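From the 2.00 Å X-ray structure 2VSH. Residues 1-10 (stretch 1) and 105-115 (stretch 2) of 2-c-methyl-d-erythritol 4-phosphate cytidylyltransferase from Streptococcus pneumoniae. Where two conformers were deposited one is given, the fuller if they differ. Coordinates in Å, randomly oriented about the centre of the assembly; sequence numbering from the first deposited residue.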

# COMPACT_ATOMS: atom_id res chain seq x y z
N HIS A 1 34.93 -10.75 7.41
CA HIS A 1 34.15 -9.67 8.08
C HIS A 1 32.96 -10.27 8.82
O HIS A 1 32.60 -11.44 8.61
CB HIS A 1 33.67 -8.63 7.06
CG HIS A 1 32.85 -9.21 5.95
ND1 HIS A 1 31.47 -9.21 5.96
CD2 HIS A 1 33.22 -9.80 4.79
CE1 HIS A 1 31.03 -9.79 4.85
NE2 HIS A 1 32.07 -10.16 4.13
N MET A 2 32.36 -9.48 9.70
CA MET A 2 31.18 -9.94 10.44
C MET A 2 29.88 -9.54 9.76
O MET A 2 29.82 -8.52 9.07
CB MET A 2 31.20 -9.39 11.86
CG MET A 2 32.42 -9.75 12.69
SD MET A 2 32.46 -11.51 13.10
CE MET A 2 33.23 -11.40 14.70
N ILE A 3 28.84 -10.34 9.97
CA ILE A 3 27.49 -9.99 9.55
C ILE A 3 26.59 -10.09 10.78
O ILE A 3 26.56 -11.11 11.46
CB ILE A 3 26.94 -10.93 8.44
CG1 ILE A 3 27.86 -10.93 7.22
CG2 ILE A 3 25.54 -10.51 8.05
CD1 ILE A 3 27.64 -12.13 6.29
N TYR A 4 25.89 -9.00 11.06
CA TYR A 4 24.98 -8.93 12.20
C TYR A 4 23.55 -8.77 11.71
O TYR A 4 23.31 -8.23 10.62
CB TYR A 4 25.36 -7.75 13.11
CG TYR A 4 26.77 -7.89 13.68
CD1 TYR A 4 27.87 -7.31 13.03
CD2 TYR A 4 27.00 -8.62 14.83
CE1 TYR A 4 29.18 -7.45 13.56
CE2 TYR A 4 28.28 -8.77 15.35
CZ TYR A 4 29.36 -8.18 14.72
OH TYR A 4 30.62 -8.34 15.24
N ALA A 5 22.59 -9.24 12.51
CA ALA A 5 21.21 -8.85 12.30
C ALA A 5 20.92 -7.68 13.22
O ALA A 5 21.36 -7.68 14.39
CB ALA A 5 20.25 -10.01 12.57
N GLY A 6 20.21 -6.69 12.68
CA GLY A 6 19.77 -5.50 13.43
C GLY A 6 18.25 -5.44 13.44
O GLY A 6 17.63 -4.93 12.49
N ILE A 7 17.64 -5.93 14.52
CA ILE A 7 16.18 -6.01 14.61
C ILE A 7 15.60 -4.74 15.26
O ILE A 7 15.90 -4.42 16.43
CB ILE A 7 15.74 -7.31 15.37
CG1 ILE A 7 16.40 -8.56 14.74
CG2 ILE A 7 14.22 -7.43 15.44
CD1 ILE A 7 16.11 -8.80 13.24
N LEU A 8 14.78 -4.03 14.48
CA LEU A 8 14.21 -2.75 14.88
C LEU A 8 12.88 -2.98 15.55
O LEU A 8 11.88 -3.30 14.90
CB LEU A 8 14.07 -1.82 13.67
CG LEU A 8 15.43 -1.44 13.07
CD1 LEU A 8 15.31 -1.12 11.61
CD2 LEU A 8 16.04 -0.28 13.85
N ALA A 9 12.91 -2.84 16.87
CA ALA A 9 11.79 -3.23 17.73
C ALA A 9 11.46 -2.12 18.72
O ALA A 9 10.98 -2.38 19.83
CB ALA A 9 12.13 -4.52 18.44
N GLY A 10 11.72 -0.88 18.31
CA GLY A 10 11.40 0.29 19.14
C GLY A 10 10.16 1.04 18.65
O GLY A 10 9.08 0.44 18.46
N PRO A 105 35.67 -1.60 8.54
CA PRO A 105 34.88 -1.06 7.42
C PRO A 105 34.00 -2.05 6.68
O PRO A 105 33.07 -1.64 5.98
CB PRO A 105 35.96 -0.55 6.46
CG PRO A 105 37.13 -0.30 7.30
CD PRO A 105 37.11 -1.40 8.31
N GLU A 106 34.30 -3.34 6.78
CA GLU A 106 33.61 -4.34 5.99
C GLU A 106 32.48 -5.04 6.74
O GLU A 106 31.66 -5.72 6.13
CB GLU A 106 34.58 -5.36 5.35
CG GLU A 106 35.45 -4.78 4.20
CD GLU A 106 34.61 -4.03 3.13
OE1 GLU A 106 33.61 -4.59 2.62
OE2 GLU A 106 34.96 -2.88 2.80
N ASP A 107 32.39 -4.83 8.06
CA ASP A 107 31.32 -5.42 8.87
C ASP A 107 29.94 -4.91 8.43
O ASP A 107 29.77 -3.72 8.21
CB ASP A 107 31.52 -5.14 10.36
CG ASP A 107 32.75 -5.82 10.92
OD1 ASP A 107 33.18 -6.86 10.38
OD2 ASP A 107 33.32 -5.29 11.90
N ILE A 108 28.99 -5.83 8.29
CA ILE A 108 27.68 -5.54 7.71
C ILE A 108 26.55 -5.74 8.74
O ILE A 108 26.66 -6.59 9.62
CB ILE A 108 27.47 -6.45 6.46
CG1 ILE A 108 28.22 -5.89 5.25
CG2 ILE A 108 25.99 -6.61 6.12
CD1 ILE A 108 28.54 -6.96 4.21
N VAL A 109 25.49 -4.94 8.65
CA VAL A 109 24.29 -5.17 9.44
C VAL A 109 23.10 -5.39 8.51
O VAL A 109 22.88 -4.61 7.58
CB VAL A 109 23.99 -4.04 10.50
CG1 VAL A 109 23.70 -2.67 9.85
CG2 VAL A 109 22.84 -4.44 11.43
N VAL A 110 22.38 -6.48 8.75
CA VAL A 110 21.10 -6.74 8.08
C VAL A 110 19.99 -6.21 8.99
O VAL A 110 19.61 -6.86 9.96
CB VAL A 110 20.91 -8.27 7.78
CG1 VAL A 110 19.57 -8.53 7.06
CG2 VAL A 110 22.05 -8.82 6.92
N THR A 111 19.48 -5.00 8.68
CA THR A 111 18.42 -4.38 9.47
C THR A 111 17.04 -4.83 9.02
O THR A 111 16.79 -5.01 7.82
CB THR A 111 18.49 -2.81 9.47
OG1 THR A 111 18.11 -2.29 8.18
CG2 THR A 111 19.89 -2.31 9.86
N HIS A 112 16.13 -5.02 9.98
CA HIS A 112 14.83 -5.61 9.68
C HIS A 112 13.81 -5.24 10.76
O HIS A 112 14.14 -5.24 11.95
CB HIS A 112 14.96 -7.15 9.56
CG HIS A 112 13.70 -7.83 9.11
ND1 HIS A 112 13.19 -7.68 7.84
CD2 HIS A 112 12.85 -8.66 9.76
CE1 HIS A 112 12.09 -8.40 7.72
NE2 HIS A 112 11.85 -8.99 8.88
N ASP A 113 12.59 -4.93 10.34
CA ASP A 113 11.48 -4.61 11.26
C ASP A 113 11.14 -5.80 12.15
O ASP A 113 10.98 -6.91 11.65
CB ASP A 113 10.21 -4.29 10.47
CG ASP A 113 10.32 -3.01 9.66
OD1 ASP A 113 11.05 -2.08 10.07
OD2 ASP A 113 9.63 -2.92 8.62
N SER A 114 10.95 -5.56 13.45
CA SER A 114 10.50 -6.62 14.37
C SER A 114 9.15 -7.21 13.99
O SER A 114 8.90 -8.38 14.25
CB SER A 114 10.43 -6.12 15.81
OG SER A 114 9.46 -5.10 15.89
N VAL A 115 8.28 -6.37 13.41
CA VAL A 115 6.91 -6.79 13.06
C VAL A 115 6.78 -7.36 11.64
O VAL A 115 5.67 -7.42 11.07
CB VAL A 115 5.90 -5.65 13.26
CG1 VAL A 115 5.69 -5.39 14.76
CG2 VAL A 115 6.33 -4.37 12.49
O HOH W 1 32.13 -6.23 14.95
O HOH W 2 9.14 -3.03 13.70

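The parallel pairing of these two strands begins with a side chain: the carboxylate of D107 stands in for a backbone acceptor, its OD1 taking the amide proton of M2 N at 2.8 Å and nearly straight (171°). From there the main chain takes over. M2 O accepts from I108 N (2.9 Å), Y4 N donates to I108 O (2.9 Å), and Y4 O receives V110 N (2.7 Å). The ladder continues through G6 N to V110 O (2.8 Å), H112 N to G6 O (2.9 Å) and L8 N to H112 O (2.9 Å), and S114 N closes it on L8 O at 2.8 Å. Y4, G6 and L8 each use both NH and CO on the backbone of the partner stretch, the usual parallel pattern; M2 does so with its CO, its NH going to the D107 carboxylate, while the strand axes cross at -25°. Short CA-H...O contacts reinforce the ladder, the tightest from T111 CA to G6 O at 3.2 Å.

Residues paired across the two strands share a face of the sheet. I3, A5 and I7 lie with I108, V110 and H112 on one side; there I3 CG2 packs against V110 CG2 at 4.0 Å, a purely apolar contact. Y4 and L8 lie with V109, T111 and D113 on the other. Here an ideal CB on G6 would sit 2.9 Å from V109 CG2, a clash; the G6 and T111 CA atoms, 4.3 Å apart, are the closest pair in the register.

At the far end, S114 points toward stretch 1, and its CB meets A9 CB at 3.5 Å. Water 2 donates to L8 O (3.0 Å) and accepts a weak bond from V115 N (3.5 Å), extending the polar link just beyond the last direct bond.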